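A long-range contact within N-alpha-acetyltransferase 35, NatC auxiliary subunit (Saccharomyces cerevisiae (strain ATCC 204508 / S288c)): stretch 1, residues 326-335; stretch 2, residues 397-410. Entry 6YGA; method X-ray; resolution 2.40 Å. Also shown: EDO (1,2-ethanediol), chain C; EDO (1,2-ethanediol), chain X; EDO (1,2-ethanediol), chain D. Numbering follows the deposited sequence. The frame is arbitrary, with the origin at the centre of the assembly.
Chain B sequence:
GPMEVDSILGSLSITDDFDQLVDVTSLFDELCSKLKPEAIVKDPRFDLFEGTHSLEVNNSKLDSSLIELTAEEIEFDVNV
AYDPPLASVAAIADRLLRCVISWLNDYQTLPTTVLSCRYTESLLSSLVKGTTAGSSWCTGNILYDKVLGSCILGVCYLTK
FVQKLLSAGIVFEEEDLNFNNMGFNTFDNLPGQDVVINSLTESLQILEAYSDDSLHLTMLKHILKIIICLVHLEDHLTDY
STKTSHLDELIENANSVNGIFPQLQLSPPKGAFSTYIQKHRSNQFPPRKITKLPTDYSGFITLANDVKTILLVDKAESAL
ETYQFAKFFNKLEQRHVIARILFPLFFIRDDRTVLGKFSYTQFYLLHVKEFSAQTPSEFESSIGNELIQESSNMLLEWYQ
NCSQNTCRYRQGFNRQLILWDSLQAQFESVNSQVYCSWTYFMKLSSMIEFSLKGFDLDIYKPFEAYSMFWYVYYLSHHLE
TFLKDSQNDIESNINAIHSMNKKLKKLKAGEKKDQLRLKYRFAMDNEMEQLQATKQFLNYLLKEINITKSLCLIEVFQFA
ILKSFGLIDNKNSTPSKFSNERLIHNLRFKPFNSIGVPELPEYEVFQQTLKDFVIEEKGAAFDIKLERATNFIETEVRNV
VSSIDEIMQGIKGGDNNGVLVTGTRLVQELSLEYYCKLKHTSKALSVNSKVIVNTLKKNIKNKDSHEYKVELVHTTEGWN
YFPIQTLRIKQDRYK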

# COMPACT_ATOMS: atom_id res chain seq x y z
N ALA B 326 -8.51 -6.22 16.96
CA ALA B 326 -8.40 -5.78 15.57
C ALA B 326 -8.33 -4.26 15.46
O ALA B 326 -7.72 -3.74 14.53
CB ALA B 326 -9.58 -6.31 14.76
N LYS B 327 -8.94 -3.54 16.40
CA LYS B 327 -8.96 -2.08 16.30
C LYS B 327 -7.62 -1.47 16.68
O LYS B 327 -7.30 -0.36 16.25
CB LYS B 327 -10.07 -1.50 17.18
CG LYS B 327 -11.46 -1.73 16.63
CD LYS B 327 -11.91 -0.59 15.72
CE LYS B 327 -12.17 0.68 16.51
NZ LYS B 327 -12.71 1.79 15.67
N PHE B 328 -6.81 -2.18 17.49
CA PHE B 328 -5.62 -1.59 18.08
C PHE B 328 -4.31 -2.28 17.72
O PHE B 328 -3.26 -1.63 17.84
CB PHE B 328 -5.75 -1.56 19.61
CG PHE B 328 -6.68 -0.50 20.13
CD1 PHE B 328 -6.24 0.80 20.32
CD2 PHE B 328 -8.00 -0.80 20.45
CE1 PHE B 328 -7.09 1.78 20.80
CE2 PHE B 328 -8.85 0.17 20.93
CZ PHE B 328 -8.40 1.47 21.11
N PHE B 329 -4.32 -3.55 17.31
CA PHE B 329 -3.06 -4.26 17.15
C PHE B 329 -2.22 -3.68 16.02
O PHE B 329 -0.99 -3.77 16.05
CB PHE B 329 -3.30 -5.75 16.91
CG PHE B 329 -3.35 -6.15 15.46
CD1 PHE B 329 -4.49 -5.94 14.71
CD2 PHE B 329 -2.25 -6.76 14.86
CE1 PHE B 329 -4.54 -6.31 13.37
CE2 PHE B 329 -2.29 -7.13 13.52
CZ PHE B 329 -3.44 -6.90 12.78
N ASN B 330 -2.86 -3.06 15.02
CA ASN B 330 -2.18 -2.54 13.84
C ASN B 330 -2.47 -1.06 13.64
O ASN B 330 -2.38 -0.55 12.52
CB ASN B 330 -2.61 -3.34 12.61
CG ASN B 330 -1.68 -3.15 11.43
OD1 ASN B 330 -0.48 -2.95 11.59
ND2 ASN B 330 -2.24 -3.21 10.22
N LYS B 331 -2.81 -0.35 14.72
CA LYS B 331 -3.34 1.01 14.62
C LYS B 331 -2.32 2.09 14.91
O LYS B 331 -2.30 3.12 14.23
CB LYS B 331 -4.53 1.17 15.57
CG LYS B 331 -5.30 2.47 15.42
CD LYS B 331 -5.79 2.67 13.99
CE LYS B 331 -6.71 1.54 13.52
NZ LYS B 331 -7.96 1.44 14.31
N LEU B 332 -1.48 1.90 15.93
CA LEU B 332 -0.53 2.94 16.31
C LEU B 332 0.61 3.04 15.30
O LEU B 332 1.06 4.15 14.98
CB LEU B 332 -0.01 2.66 17.71
CG LEU B 332 -1.12 2.74 18.76
CD1 LEU B 332 -0.59 2.34 20.11
CD2 LEU B 332 -1.70 4.14 18.81
N GLU B 333 1.09 1.91 14.80
CA GLU B 333 2.06 1.90 13.71
C GLU B 333 1.89 0.62 12.92
O GLU B 333 1.36 -0.38 13.42
CB GLU B 333 3.50 2.04 14.22
CG GLU B 333 3.99 0.87 15.05
CD GLU B 333 5.41 1.07 15.55
OE1 GLU B 333 5.94 2.20 15.44
OE2 GLU B 333 6.01 0.09 16.05
N GLN B 334 2.33 0.65 11.67
CA GLN B 334 2.14 -0.47 10.76
C GLN B 334 2.99 -1.66 11.20
O GLN B 334 4.21 -1.54 11.35
CB GLN B 334 2.48 -0.06 9.33
CG GLN B 334 2.24 -1.14 8.29
CD GLN B 334 2.29 -0.60 6.88
OE1 GLN B 334 1.74 0.46 6.58
NE2 GLN B 334 2.95 -1.33 5.99
N ARG B 335 2.34 -2.80 11.40
CA ARG B 335 3.04 -4.01 11.83
C ARG B 335 3.84 -4.62 10.69
O ARG B 335 3.61 -4.34 9.51
CB ARG B 335 2.04 -5.04 12.37
CG ARG B 335 1.35 -4.64 13.67
CD ARG B 335 2.31 -4.68 14.85
NE ARG B 335 1.63 -4.38 16.11
CZ ARG B 335 2.22 -4.41 17.30
NH1 ARG B 335 3.50 -4.72 17.40
NH2 ARG B 335 1.52 -4.12 18.39
N GLU B 397 -14.39 -10.15 6.61
CA GLU B 397 -13.64 -9.22 5.76
C GLU B 397 -13.28 -7.95 6.51
O GLU B 397 -12.22 -7.36 6.25
CB GLU B 397 -14.44 -8.89 4.50
CG GLU B 397 -14.54 -10.04 3.51
CD GLU B 397 -15.43 -9.72 2.33
OE1 GLU B 397 -15.91 -8.57 2.22
OE2 GLU B 397 -15.65 -10.62 1.49
N TRP B 398 -14.13 -7.52 7.44
CA TRP B 398 -13.80 -6.35 8.26
C TRP B 398 -12.57 -6.62 9.11
O TRP B 398 -11.70 -5.74 9.24
CB TRP B 398 -15.00 -5.97 9.13
CG TRP B 398 -14.73 -4.81 10.04
CD1 TRP B 398 -14.96 -3.49 9.77
CD2 TRP B 398 -14.17 -4.86 11.36
NE1 TRP B 398 -14.58 -2.72 10.85
CE2 TRP B 398 -14.09 -3.53 11.83
CE3 TRP B 398 -13.73 -5.90 12.18
CZ2 TRP B 398 -13.59 -3.22 13.09
CZ3 TRP B 398 -13.23 -5.58 13.44
CH2 TRP B 398 -13.16 -4.26 13.88
N TYR B 399 -12.46 -7.81 9.70
CA TYR B 399 -11.29 -8.15 10.49
C TYR B 399 -10.04 -8.19 9.63
O TYR B 399 -8.97 -7.70 10.02
CB TYR B 399 -11.49 -9.49 11.20
CG TYR B 399 -12.25 -9.42 12.50
CD1 TYR B 399 -11.58 -9.19 13.70
CD2 TYR B 399 -13.62 -9.59 12.54
CE1 TYR B 399 -12.26 -9.12 14.90
CE2 TYR B 399 -14.32 -9.52 13.73
CZ TYR B 399 -13.63 -9.29 14.91
OH TYR B 399 -14.31 -9.22 16.10
N GLN B 400 -10.15 -8.80 8.44
CA GLN B 400 -8.99 -8.94 7.56
C GLN B 400 -8.48 -7.58 7.09
O GLN B 400 -7.27 -7.38 6.93
CB GLN B 400 -9.35 -9.83 6.37
CG GLN B 400 -8.19 -10.11 5.42
CD GLN B 400 -8.39 -11.37 4.61
OE1 GLN B 400 -9.07 -12.31 5.05
NE2 GLN B 400 -7.80 -11.41 3.42
N ASN B 401 -9.39 -6.63 6.88
CA ASN B 401 -8.98 -5.29 6.45
C ASN B 401 -8.13 -4.59 7.51
O ASN B 401 -7.34 -3.70 7.16
CB ASN B 401 -10.21 -4.45 6.11
CG ASN B 401 -9.85 -3.09 5.56
OD1 ASN B 401 -9.35 -2.98 4.44
ND2 ASN B 401 -10.11 -2.05 6.34
N CYS B 402 -8.25 -4.99 8.78
CA CYS B 402 -7.49 -4.32 9.83
C CYS B 402 -5.99 -4.55 9.70
O CYS B 402 -5.20 -3.71 10.13
CB CYS B 402 -7.96 -4.79 11.21
SG CYS B 402 -9.63 -4.27 11.62
N SER B 403 -5.57 -5.67 9.11
CA SER B 403 -4.15 -5.95 8.99
C SER B 403 -3.57 -5.50 7.65
O SER B 403 -2.47 -5.92 7.29
CB SER B 403 -3.89 -7.45 9.19
OG SER B 403 -4.26 -8.18 8.04
N GLN B 404 -4.29 -4.66 6.91
CA GLN B 404 -3.74 -4.09 5.69
C GLN B 404 -2.80 -2.93 6.03
O GLN B 404 -2.76 -2.45 7.16
CB GLN B 404 -4.86 -3.63 4.76
CG GLN B 404 -5.84 -4.73 4.38
CD GLN B 404 -5.15 -5.94 3.78
OE1 GLN B 404 -4.30 -5.80 2.89
NE2 GLN B 404 -5.50 -7.12 4.26
N ASN B 405 -2.04 -2.48 5.03
CA ASN B 405 -1.17 -1.34 5.27
C ASN B 405 -2.01 -0.07 5.43
O ASN B 405 -3.23 -0.06 5.21
CB ASN B 405 -0.14 -1.18 4.15
CG ASN B 405 -0.75 -0.85 2.80
OD1 ASN B 405 -1.28 0.25 2.60
ND2 ASN B 405 -0.66 -1.78 1.87
N THR B 406 -1.34 1.02 5.81
CA THR B 406 -2.04 2.23 6.23
C THR B 406 -2.83 2.88 5.10
O THR B 406 -3.79 3.61 5.38
CB THR B 406 -1.04 3.23 6.83
OG1 THR B 406 -1.76 4.30 7.45
CG2 THR B 406 -0.13 3.80 5.75
N CYS B 407 -2.47 2.62 3.84
CA CYS B 407 -3.24 3.12 2.71
C CYS B 407 -4.37 2.17 2.32
O CYS B 407 -5.51 2.61 2.13
CB CYS B 407 -2.33 3.37 1.52
SG CYS B 407 -1.16 4.72 1.75
N ARG B 408 -4.07 0.88 2.20
CA ARG B 408 -5.10 -0.09 1.85
C ARG B 408 -6.17 -0.19 2.94
O ARG B 408 -7.32 -0.54 2.65
CB ARG B 408 -4.48 -1.47 1.61
CG ARG B 408 -3.59 -1.55 0.39
CD ARG B 408 -4.40 -1.52 -0.89
NE ARG B 408 -3.57 -1.70 -2.07
CZ ARG B 408 -4.04 -1.98 -3.28
NH1 ARG B 408 -5.34 -2.13 -3.47
NH2 ARG B 408 -3.21 -2.12 -4.31
N TYR B 409 -5.81 0.11 4.19
CA TYR B 409 -6.78 0.08 5.27
C TYR B 409 -7.95 1.01 4.97
O TYR B 409 -9.12 0.62 5.08
CB TYR B 409 -6.10 0.46 6.59
CG TYR B 409 -7.02 0.58 7.78
CD1 TYR B 409 -7.69 -0.53 8.29
CD2 TYR B 409 -7.21 1.80 8.40
CE1 TYR B 409 -8.52 -0.42 9.39
CE2 TYR B 409 -8.04 1.93 9.50
CZ TYR B 409 -8.69 0.82 9.99
OH TYR B 409 -9.52 0.96 11.08
N ARG B 410 -7.65 2.25 4.56
CA ARG B 410 -8.73 3.17 4.23
C ARG B 410 -9.45 2.75 2.95
O ARG B 410 -10.67 2.91 2.84
CB ARG B 410 -8.18 4.59 4.08
CG ARG B 410 -9.25 5.62 3.73
CD ARG B 410 -8.71 7.03 3.73
NE ARG B 410 -9.79 8.01 3.64
CZ ARG B 410 -10.25 8.51 2.50
NH1 ARG B 410 -9.72 8.11 1.34
NH2 ARG B 410 -11.23 9.39 2.51
C1 EDO C . -9.48 2.73 17.87
O1 EDO C . -9.06 3.15 16.56
C2 EDO C . -10.66 3.58 18.32
O2 EDO C . -11.15 3.10 19.57
C1 EDO X . -8.58 -2.63 -1.27
O1 EDO X . -8.09 -1.84 -2.36
C2 EDO X . -7.78 -2.32 -0.01
O2 EDO X . -8.24 -3.13 1.08
C1 EDO D . -13.03 10.49 -0.91
O1 EDO D . -12.56 11.33 0.15
C2 EDO D . -12.13 9.27 -1.05
O2 EDO D . -10.82 9.67 -1.45
O HOH W 1 -8.23 -1.45 12.77

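Residues 326-335 leave a helix and run as loop alongside residues 397-410, where one helix gives way to a short linker and a second helix begins; CA atoms come nearest at Ala326-Cys402 (6.0 Å), Asn330-Ser403 (6.2 Å) and Gln334-Asn405 (6.5 Å). Together the stretches bury 513 Å².

Ala326 contributes the most surface. Its small CB points toward the first helix and fits among three side chains, 3.7 Å from Tyr399 CD1, 3.7 Å from Cys402 SG and 3.9 Å from Trp398 CZ3, a largely buried apolar cluster. Phe329 extends it, its ring edge meeting Ser403 with CZ 3.7 Å from CB.

Gln334, next in area, reaches the start of the second helix in an extended t,t conformation. Its OE1 accepts from Thr406 N (3.2 Å), a first-turn amide that has no preceding helical carbonyl to bind. Asn405 caps the same turn from within its own stretch, its OD1 accepting from Cys407 N and Arg408 N (both 2.9 Å).

Between these ends, Asn330 ties the loop to the backbone of residues 402-404: ND2 donates almost straight to Cys402 O (3.0 Å) and weakly to Gln404 O (3.2 Å), while OD1 accepts from Arg335 N (2.8 Å). Water 1 adds a bridge, donating to Ala326 O (2.9 Å) and Tyr409 OH (3.2 Å).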